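Local coordinates for protein D-glucosaminate-6-phosphate ammonia lyase (Salmonella typhimurium, PDB 7LCE) that is a pyridoxal-phosphate-dependent enzyme of the aminotransferase-like superfamily, a member of the selenocysteine synthase family assembled from eight copies of the chain, at residues E32-Q35 with A36-R39; N250-G253 with L254-L258; R346-E350 with G351-L355; L360-I363 with A364-A368. One frame throughout, in Å; residues are numbered along the deposited sequence.

The four contacts follow one another along the chain and form two pairs. Contacts 1 and 2 lie on helices 31-41 and 248-262, far apart in sequence but packed together, with their centres about 9 Å apart; Val-33, Ala-36 and Thr-37 of the first helix rest on Gly-253, Tyr-256 and Ala-257 of the second. Both also touch a second subunit, so this helix pair belongs to the subunit interface. Contacts 3 and 4 share helix 352-365, one at its start and the other near its C-terminal end, with centres about 20 Å apart. Centre to centre, contact 3 lies about 23 Å from contact 1 and contact 4 about 43 Å from contact 2, far out from the helix pair.

Contact 1 (E32-Q35 with A36-R39); sequences EVMQ and ATAR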
loop_
_atom_site.group_PDB
_atom_site.type_symbol
_atom_site.label_atom_id
_atom_site.label_comp_id
_atom_site.label_asym_id
_atom_site.label_seq_id
_atom_site.Cartn_x
_atom_site.Cartn_y
_atom_site.Cartn_z
ATOM N N GLU A 32 -49.003 -38.139 3.544
ATOM C CA GLU A 32 -48.187 -39.319 3.268
ATOM C C GLU A 32 -46.700 -39.003 3.361
ATOM O O GLU A 32 -45.906 -39.843 3.798
ATOM C CB GLU A 32 -48.525 -39.902 1.893
ATOM C CG GLU A 32 -50.011 -40.119 1.630
ATOM C CD GLU A 32 -50.642 -39.007 0.816
ATOM O OE1 GLU A 32 -50.521 -37.826 1.209
ATOM O OE2 GLU A 32 -51.259 -39.317 -0.226
ATOM N N VAL A 33 -46.300 -37.795 2.958
ATOM C CA VAL A 33 -44.892 -37.423 3.040
ATOM C C VAL A 33 -44.471 -37.228 4.493
ATOM O O VAL A 33 -43.381 -37.650 4.898
ATOM C CB VAL A 33 -44.623 -36.168 2.190
ATOM C CG1 VAL A 33 -43.165 -35.769 2.274
ATOM C CG2 VAL A 33 -45.013 -36.426 0.745
ATOM N N MET A 34 -45.326 -36.598 5.305
ATOM C CA MET A 34 -44.991 -36.405 6.712
ATOM C C MET A 34 -44.946 -37.728 7.466
ATOM O O MET A 34 -44.232 -37.840 8.470
ATOM C CB MET A 34 -45.974 -35.441 7.374
ATOM C CG MET A 34 -45.752 -33.980 7.005
ATOM S SD MET A 34 -44.013 -33.485 7.068
ATOM C CE MET A 34 -43.698 -33.503 8.831
ATOM N N GLN A 35 -45.707 -38.730 7.017
ATOM C CA GLN A 35 -45.583 -40.063 7.601
ATOM C C GLN A 35 -44.171 -40.599 7.414
ATOM O O GLN A 35 -43.569 -41.145 8.347
ATOM C CB GLN A 35 -46.597 -41.017 6.971
ATOM C CG GLN A 35 -48.035 -40.823 7.410
ATOM C CD GLN A 35 -48.958 -41.879 6.827
ATOM O OE1 GLN A 35 -48.505 -42.924 6.356
ATOM N NE2 GLN A 35 -50.258 -41.610 6.855
ATOM N N ALA A 36 -43.627 -40.453 6.204
ATOM C CA ALA A 36 -42.258 -40.881 5.943
ATOM C C ALA A 36 -41.258 -40.029 6.712
ATOM O O ALA A 36 -40.224 -40.532 7.168
ATOM C CB ALA A 36 -41.970 -40.826 4.444
ATOM N N THR A 37 -41.552 -38.735 6.870
ATOM C CA THR A 37 -40.659 -37.858 7.623
ATOM C C THR A 37 -40.635 -38.235 9.099
ATOM O O THR A 37 -39.570 -38.238 9.727
ATOM C CB THR A 37 -41.088 -36.402 7.447
ATOM O OG1 THR A 37 -41.070 -36.063 6.055
ATOM C CG2 THR A 37 -40.149 -35.469 8.201
ATOM N N ALA A 38 -41.801 -38.557 9.667
ATOM C CA ALA A 38 -41.864 -38.929 11.075
ATOM C C ALA A 38 -41.121 -40.234 11.337
ATOM O O ALA A 38 -40.404 -40.356 12.337
ATOM C CB ALA A 38 -43.319 -39.037 11.526
ATOM N N ARG A 39 -41.285 -41.224 10.455
ATOM C CA ARG A 39 -40.548 -42.473 10.617
ATOM C C ARG A 39 -39.050 -42.236 10.496
ATOM O O ARG A 39 -38.253 -42.870 11.197
ATOM C CB ARG A 39 -41.023 -43.508 9.594
ATOM C CG ARG A 39 -42.471 -43.936 9.793
ATOM C CD ARG A 39 -42.954 -44.906 8.721
ATOM N NE ARG A 39 -42.126 -46.105 8.645
ATOM C CZ ARG A 39 -41.491 -46.512 7.554
ATOM N NH1 ARG A 39 -41.593 -45.855 6.410
ATOM N NH2 ARG A 39 -40.746 -47.611 7.610
#
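Met-34 and Thr-37 meet on one flank of the alpha-helix 31-41, three positions apart and so nearly one turn on. The two side chains cross obliquely. SD of Met-34 lies 4.0 Å from OG1 of Thr-37, and CE of Met-34 reaches CG2 of Thr-37 at 4.1 Å, so sulfur faces hydroxyl while methyl faces methyl. Although the methionine sets out away from the following turn, bends at chi2 and chi3 bring its thioether back, a course that suits a long, unbranched and flexible chain.

The branches of Thr-37 do different work. With chi1 at -58°, OG1 stands beside its own backbone N, close enough to the preceding turn to donate to Val-33 O at 3.0 Å. It comes from above the carbonyl plane, 44° out of it, whereas Thr-37 N reaches the same Val-33 O in that plane at 2.9 Å. Two bonds thus grip one carbonyl oxygen, and the hydroxyl of a buried threonine is satisfied within its own helix.

Around the helix, the residue types follow their surroundings. Val-33 and Ala-36 face helix 248-262, where a branched apolar chain and a small methyl pack closely. Met-34 and Ala-38 turn to the second subunit, touching its Ala-41 and Met-34 respectively. Arg-39, exposed but at the edge of the subunit interface, sends NH2 to a hydrogen bond with Gln-8 of that second subunit, while its backbone N remains tied to Gln-35 O at 3.1 Å.

Contact 2 (N250-G253 with L254-L258); sequences NMVG and LVYAL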
loop_
_atom_site.group_PDB
_atom_site.type_symbol
_atom_site.label_atom_id
_atom_site.label_comp_id
_atom_site.label_asym_id
_atom_site.label_seq_id
_atom_site.Cartn_x
_atom_site.Cartn_y
_atom_site.Cartn_z
ATOM N N ASN A 250 -36.042 -34.390 7.061
ATOM C CA ASN A 250 -36.438 -33.646 5.873
ATOM C C ASN A 250 -35.699 -34.100 4.620
ATOM O O ASN A 250 -36.214 -33.908 3.513
ATOM C CB ASN A 250 -36.228 -32.147 6.097
ATOM C CG ASN A 250 -37.283 -31.544 7.007
ATOM O OD1 ASN A 250 -37.992 -32.261 7.714
ATOM N ND2 ASN A 250 -37.390 -30.222 6.996
ATOM N N MET A 251 -34.512 -34.694 4.765
ATOM C CA MET A 251 -33.879 -35.350 3.626
ATOM C C MET A 251 -34.779 -36.447 3.076
ATOM O O MET A 251 -35.039 -36.510 1.869
ATOM C CB MET A 251 -32.522 -35.923 4.034
ATOM C CG MET A 251 -31.427 -34.891 4.191
ATOM S SD MET A 251 -29.897 -35.614 4.819
ATOM C CE MET A 251 -29.415 -36.659 3.446
ATOM N N VAL A 252 -35.279 -37.314 3.959
ATOM C CA VAL A 252 -36.216 -38.355 3.542
ATOM C C VAL A 252 -37.515 -37.729 3.049
ATOM O O VAL A 252 -38.123 -38.203 2.081
ATOM C CB VAL A 252 -36.460 -39.341 4.699
ATOM C CG1 VAL A 252 -37.539 -40.347 4.332
ATOM C CG2 VAL A 252 -35.167 -40.047 5.074
ATOM N N GLY A 253 -37.957 -36.654 3.706
ATOM C CA GLY A 253 -39.195 -36.008 3.303
ATOM C C GLY A 253 -39.158 -35.503 1.873
ATOM O O GLY A 253 -40.139 -35.631 1.136
ATOM N N LEU A 254 -38.024 -34.936 1.457
ATOM C CA LEU A 254 -37.903 -34.454 0.084
ATOM C C LEU A 254 -38.018 -35.599 -0.917
ATOM O O LEU A 254 -38.682 -35.465 -1.952
ATOM C CB LEU A 254 -36.578 -33.715 -0.101
ATOM C CG LEU A 254 -36.221 -33.356 -1.545
ATOM C CD1 LEU A 254 -37.240 -32.393 -2.132
ATOM C CD2 LEU A 254 -34.815 -32.781 -1.630
ATOM N N VAL A 255 -37.373 -36.732 -0.629
ATOM C CA VAL A 255 -37.418 -37.863 -1.551
ATOM C C VAL A 255 -38.840 -38.393 -1.676
ATOM O O VAL A 255 -39.321 -38.669 -2.784
ATOM C CB VAL A 255 -36.438 -38.960 -1.099
ATOM C CG1 VAL A 255 -36.517 -40.160 -2.035
ATOM C CG2 VAL A 255 -35.024 -38.407 -1.043
ATOM N N TYR A 256 -39.540 -38.540 -0.548
ATOM C CA TYR A 256 -40.917 -39.019 -0.607
ATOM C C TYR A 256 -41.853 -37.972 -1.194
ATOM O O TYR A 256 -42.885 -38.323 -1.777
ATOM C CB TYR A 256 -41.388 -39.461 0.780
ATOM C CG TYR A 256 -41.019 -40.894 1.094
ATOM C CD1 TYR A 256 -39.728 -41.239 1.467
ATOM C CD2 TYR A 256 -41.964 -41.907 0.995
ATOM C CE1 TYR A 256 -39.391 -42.553 1.737
ATOM C CE2 TYR A 256 -41.638 -43.221 1.268
ATOM C CZ TYR A 256 -40.352 -43.540 1.639
ATOM O OH TYR A 256 -40.029 -44.850 1.911
ATOM N N ALA A 257 -41.513 -36.690 -1.058
ATOM C CA ALA A 257 -42.305 -35.655 -1.710
ATOM C C ALA A 257 -42.094 -35.661 -3.216
ATOM O O ALA A 257 -43.021 -35.351 -3.973
ATOM C CB ALA A 257 -41.966 -34.284 -1.131
ATOM N N LEU A 258 -40.885 -36.005 -3.668
ATOM C CA LEU A 258 -40.631 -36.106 -5.101
ATOM C C LEU A 258 -41.411 -37.257 -5.726
ATOM O O LEU A 258 -41.948 -37.119 -6.832
ATOM C CB LEU A 258 -39.134 -36.271 -5.355
ATOM C CG LEU A 258 -38.301 -35.000 -5.199
ATOM C CD1 LEU A 258 -36.843 -35.281 -5.505
ATOM C CD2 LEU A 258 -38.837 -33.898 -6.099
#
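Val-252 and Tyr-256, one turn apart on the alpha-helix 248-262, lie side by side and point the same way. CG1 of Val-252 touches the ring at CD1 of Tyr-256, 3.7 Å away. With chi1 near 174°, that methyl is anti to the backbone N and leans along the helix toward the tyrosine. Val-252 O sits at the ring edge near its plane, 3.5 Å from CD1 of Tyr-256, and also accepts from Tyr-256 N at 3.0 Å in a nearly straight bond of 170°.

The tight part of the contact is the flank turned to helix 31-41. At Gly-253 the absence of a side chain is consistent with the close approach of Thr-37 to its CA; Val-33 packs on its carbonyl O and on the small Ala-257. The more open edge is at Tyr-256, the one partly exposed residue here: its ring packs on Ala-36 and on Ile-5 of the second subunit, an amphipathic group well placed between core and interface.

On the flank toward helix 47-62 the backbone bond is weak, Val-255 N to Met-251 O at 3.4 Å, yet this side is buried too: Met-251 packs on Leu-50 and Thr-54, Val-255 on Leu-57.

The backbone O of Asn-250 accepts from Leu-254 N at 2.9 Å, while its side-chain ND2 donates to Thr-219 O. At the glycine, Ala-257 N donates to Gly-253 O at 2.8 Å.

Contact 3 (R346-E350 with G351-L355); sequences RTVAE and GEMAL
Ala-349 and Glu-352 are joined by two hydrogen bonds that run in opposite directions. Ala-349 N donates to OE1 of Glu-352 at 3.0 Å, in a nearly straight line of 170°, meeting the oxygen from above the carboxylate plane. In return, Glu-352 N reaches Ala-349 O at 3.3 Å, again from above the plane of its acceptor. The glutamate chain, extended beyond CG, runs back over the turn to deliver its carboxylate; with chi1 at -58°, CG is beside the backbone N. A carboxylate suits the first turn of a helix, where the helix dipole would be expected to stabilise its negative charge. Its other oxygen, OE2, forms a long, weak ion pair with Lys-13.

Apolar contacts come from Val-348. Its CG1 lies 3.7 Å from CB of Glu-352, the two side chains sliding past each other in opposite directions. Its CG2 meets CE of Met-353 at 3.8 Å, those chains crossing at about a right angle. The branched valine can thus touch both residues, while also packing on Ala-17 of strand 13-17.

The backbone accounts for the rest. Gly-351, at the N-cap, has phi 91°, where a CB would run into Glu-350 O, so glycine is the natural residue. The backbone angles of Glu-350 and Gly-351, with the bond from Glu-352 N to Ala-349 O, describe a type II beta turn leading straight into a helix.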
loop_
_atom_site.group_PDB
_atom_site.type_symbol
_atom_site.label_atom_id
_atom_site.label_comp_id
_atom_site.label_asym_id
_atom_site.label_seq_id
_atom_site.Cartn_x
_atom_site.Cartn_y
_atom_site.Cartn_z
ATOM N N ARG A 346 -55.127 -24.195 -5.777
ATOM C CA ARG A 346 -54.110 -25.220 -5.573
ATOM C C ARG A 346 -53.689 -25.312 -4.108
ATOM O O ARG A 346 -53.443 -26.411 -3.598
ATOM C CB ARG A 346 -52.912 -24.941 -6.482
ATOM C CG ARG A 346 -53.279 -24.973 -7.965
ATOM C CD ARG A 346 -52.101 -24.654 -8.876
ATOM N NE ARG A 346 -51.801 -23.226 -8.898
ATOM C CZ ARG A 346 -50.758 -22.686 -9.512
ATOM N NH1 ARG A 346 -49.891 -23.426 -10.183
ATOM N NH2 ARG A 346 -50.585 -21.368 -9.459
ATOM N N THR A 347 -53.613 -24.180 -3.413
ATOM C CA THR A 347 -53.252 -24.169 -2.000
ATOM C C THR A 347 -54.459 -24.259 -1.073
ATOM O O THR A 347 -54.277 -24.328 0.147
ATOM C CB THR A 347 -52.451 -22.907 -1.660
ATOM O OG1 THR A 347 -53.188 -21.745 -2.055
ATOM C CG2 THR A 347 -51.113 -22.918 -2.382
ATOM N N VAL A 348 -55.675 -24.250 -1.611
ATOM C CA VAL A 348 -56.878 -24.330 -0.787
ATOM C C VAL A 348 -57.177 -25.792 -0.483
ATOM O O VAL A 348 -57.165 -26.640 -1.383
ATOM C CB VAL A 348 -58.068 -23.657 -1.489
ATOM C CG1 VAL A 348 -59.285 -23.639 -0.575
ATOM C CG2 VAL A 348 -57.706 -22.248 -1.930
ATOM N N ALA A 349 -57.456 -26.088 0.783
ATOM C CA ALA A 349 -57.762 -27.446 1.195
ATOM C C ALA A 349 -59.264 -27.700 1.109
ATOM O O ALA A 349 -60.060 -26.803 0.825
ATOM C CB ALA A 349 -57.256 -27.707 2.612
ATOM N N GLU A 350 -59.648 -28.950 1.363
ATOM C CA GLU A 350 -61.053 -29.325 1.285
ATOM C C GLU A 350 -61.847 -28.653 2.397
ATOM O O GLU A 350 -61.466 -28.710 3.571
ATOM C CB GLU A 350 -61.203 -30.843 1.354
ATOM C CG GLU A 350 -60.803 -31.544 0.065
ATOM C CD GLU A 350 -61.622 -31.082 -1.126
ATOM O OE1 GLU A 350 -62.837 -30.843 -0.961
ATOM O OE2 GLU A 350 -61.047 -30.946 -2.227
ATOM N N GLY A 351 -62.961 -28.024 2.023
ATOM C CA GLY A 351 -63.813 -27.314 2.945
ATOM C C GLY A 351 -63.476 -25.845 3.106
ATOM O O GLY A 351 -64.361 -25.047 3.431
ATOM N N GLU A 352 -62.214 -25.469 2.886
ATOM C CA GLU A 352 -61.826 -24.069 3.017
ATOM C C GLU A 352 -62.497 -23.194 1.963
ATOM O O GLU A 352 -62.714 -22.000 2.201
ATOM C CB GLU A 352 -60.303 -23.947 2.951
ATOM C CG GLU A 352 -59.592 -24.758 4.030
ATOM C CD GLU A 352 -58.101 -24.494 4.094
ATOM O OE1 GLU A 352 -57.500 -24.180 3.045
ATOM O OE2 GLU A 352 -57.528 -24.606 5.199
ATOM N N MET A 353 -62.838 -23.759 0.801
ATOM C CA MET A 353 -63.558 -22.984 -0.205
ATOM C C MET A 353 -64.893 -22.492 0.332
ATOM O O MET A 353 -65.281 -21.342 0.095
ATOM C CB MET A 353 -63.761 -23.809 -1.475
ATOM C CG MET A 353 -62.602 -23.717 -2.445
ATOM S SD MET A 353 -62.502 -22.062 -3.158
ATOM C CE MET A 353 -60.907 -22.131 -3.969
ATOM N N ALA A 354 -65.609 -23.347 1.064
ATOM C CA ALA A 354 -66.878 -22.929 1.646
ATOM C C ALA A 354 -66.673 -21.815 2.662
ATOM O O ALA A 354 -67.524 -20.929 2.795
ATOM C CB ALA A 354 -67.578 -24.121 2.297
ATOM N N LEU A 355 -65.553 -21.847 3.387
ATOM C CA LEU A 355 -65.280 -20.815 4.380
ATOM C C LEU A 355 -65.042 -19.461 3.722
ATOM O O LEU A 355 -65.463 -18.426 4.252
ATOM C CB LEU A 355 -64.073 -21.222 5.224
ATOM C CG LEU A 355 -64.245 -22.522 6.011
ATOM C CD1 LEU A 355 -62.952 -22.910 6.712
ATOM C CD2 LEU A 355 -65.383 -22.383 7.009
#

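Contact 4 (L360-I363 with A364-A368); sequences LREI and AEHAA
Arg-361 O receives the backbone N of Glu-365 at 3.0 Å, a sound hydrogen bond one turn along the helix. Beside it, Glu-362 O accepts from His-366 N at 3.1 Å, and the imidazole folds back over this same carbonyl: the oxygen lies 3.6 Å above the plane of the His-366 ring, offset toward its rim.

The side chains of Glu-362 and His-366 also meet. Glu-362 CG, anti to the backbone N with chi1 -176°, starts an extended chain that passes the ring, and both CG and OE2 of Glu-362 approach CE1 of His-366 at 3.9 Å. Carboxylate and ring are turned 53° to each other. OE2 of Glu-362 stays 4.6 Å from ND1 of His-366, so these polar atoms are not in contact, and any attraction, should the ring be charged, would probably be modest. Arg-361 and Glu-365 likewise form no salt bridge, NE of Arg-361 being 6.5 Å from OE2 of Glu-365. Such long polar chains suit the outward side of a terminal helix.

Beyond the histidine, Ala-367 N binds Ala-364 O, three residues back, at 3.0 Å. The inward side is apolar: Leu-360 and Ile-363 pack on helix 315-324, where both touch Leu-322. The small Ala-364 lies against Ile-283 in the loop before strand 286-292, and Ala-367 rests on Leu-313 in the loop before helix 315-324.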
loop_
_atom_site.group_PDB
_atom_site.type_symbol
_atom_site.label_atom_id
_atom_site.label_comp_id
_atom_site.label_asym_id
_atom_site.label_seq_id
_atom_site.Cartn_x
_atom_site.Cartn_y
_atom_site.Cartn_z
ATOM N N LEU A 360 -66.861 -13.938 2.623
ATOM C CA LEU A 360 -67.296 -12.967 1.626
ATOM C C LEU A 360 -68.738 -12.552 1.872
ATOM O O LEU A 360 -69.090 -11.376 1.728
ATOM C CB LEU A 360 -67.138 -13.540 0.218
ATOM C CG LEU A 360 -65.724 -13.626 -0.354
ATOM C CD1 LEU A 360 -65.748 -14.316 -1.709
ATOM C CD2 LEU A 360 -65.107 -12.242 -0.461
ATOM N N ARG A 361 -69.586 -13.508 2.249
ATOM C CA ARG A 361 -70.970 -13.178 2.562
ATOM C C ARG A 361 -71.053 -12.309 3.812
ATOM O O ARG A 361 -71.832 -11.349 3.856
ATOM C CB ARG A 361 -71.779 -14.462 2.748
ATOM C CG ARG A 361 -73.283 -14.265 2.722
ATOM C CD ARG A 361 -74.019 -15.597 2.785
ATOM N NE ARG A 361 -73.701 -16.485 1.673
ATOM C CZ ARG A 361 -72.986 -17.598 1.790
ATOM N NH1 ARG A 361 -72.471 -17.969 2.951
ATOM N NH2 ARG A 361 -72.787 -18.357 0.716
ATOM N N GLU A 362 -70.251 -12.625 4.835
ATOM C CA GLU A 362 -70.241 -11.817 6.053
ATOM C C GLU A 362 -69.751 -10.400 5.779
ATOM O O GLU A 362 -70.295 -9.433 6.325
ATOM C CB GLU A 362 -69.372 -12.481 7.122
ATOM C CG GLU A 362 -69.381 -11.755 8.461
ATOM C CD GLU A 362 -68.477 -12.406 9.490
ATOM O OE1 GLU A 362 -67.571 -13.172 9.094
ATOM O OE2 GLU A 362 -68.679 -12.158 10.698
ATOM N N ILE A 363 -68.723 -10.257 4.937
ATOM C CA ILE A 363 -68.228 -8.929 4.584
ATOM C C ILE A 363 -69.314 -8.131 3.876
ATOM O O ILE A 363 -69.442 -6.915 4.067
ATOM C CB ILE A 363 -66.957 -9.046 3.720
ATOM C CG1 ILE A 363 -65.782 -9.547 4.558
ATOM C CG2 ILE A 363 -66.608 -7.711 3.075
ATOM C CD1 ILE A 363 -64.590 -9.980 3.736
ATOM N N ALA A 364 -70.129 -8.809 3.065
ATOM C CA ALA A 364 -71.211 -8.128 2.363
ATOM C C ALA A 364 -72.292 -7.659 3.328
ATOM O O ALA A 364 -72.815 -6.547 3.182
ATOM C CB ALA A 364 -71.806 -9.047 1.300
ATOM N N GLU A 365 -72.649 -8.489 4.312
ATOM C CA GLU A 365 -73.676 -8.087 5.270
ATOM C C GLU A 365 -73.256 -6.845 6.041
ATOM O O GLU A 365 -74.062 -5.931 6.249
ATOM C CB GLU A 365 -73.976 -9.227 6.245
ATOM C CG GLU A 365 -74.774 -10.376 5.664
ATOM C CD GLU A 365 -75.006 -11.480 6.678
ATOM O OE1 GLU A 365 -74.483 -11.370 7.809
ATOM O OE2 GLU A 365 -75.714 -12.455 6.346
ATOM N N HIS A 366 -71.996 -6.792 6.468
ATOM C CA HIS A 366 -71.495 -5.636 7.195
ATOM C C HIS A 366 -71.183 -4.457 6.283
ATOM O O HIS A 366 -70.848 -3.377 6.784
ATOM C CB HIS A 366 -70.248 -6.042 7.984
ATOM C CG HIS A 366 -70.529 -7.021 9.083
ATOM N ND1 HIS A 366 -69.539 -7.763 9.692
ATOM C CD2 HIS A 366 -71.691 -7.391 9.672
ATOM C CE1 HIS A 366 -70.079 -8.542 10.612
ATOM N NE2 HIS A 366 -71.383 -8.336 10.621
ATOM N N ALA A 367 -71.280 -4.640 4.962
ATOM C CA ALA A 367 -71.185 -3.511 4.042
ATOM C C ALA A 367 -72.402 -2.602 4.148
ATOM O O ALA A 367 -72.277 -1.374 4.079
ATOM C CB ALA A 367 -71.013 -4.019 2.613
ATOM N N ALA A 368 -73.590 -3.187 4.308
ATOM C CA ALA A 368 -74.794 -2.420 4.595
ATOM C C ALA A 368 -74.951 -2.128 6.080
ATOM O O ALA A 368 -75.941 -1.497 6.464
ATOM C CB ALA A 368 -76.031 -3.161 4.079
#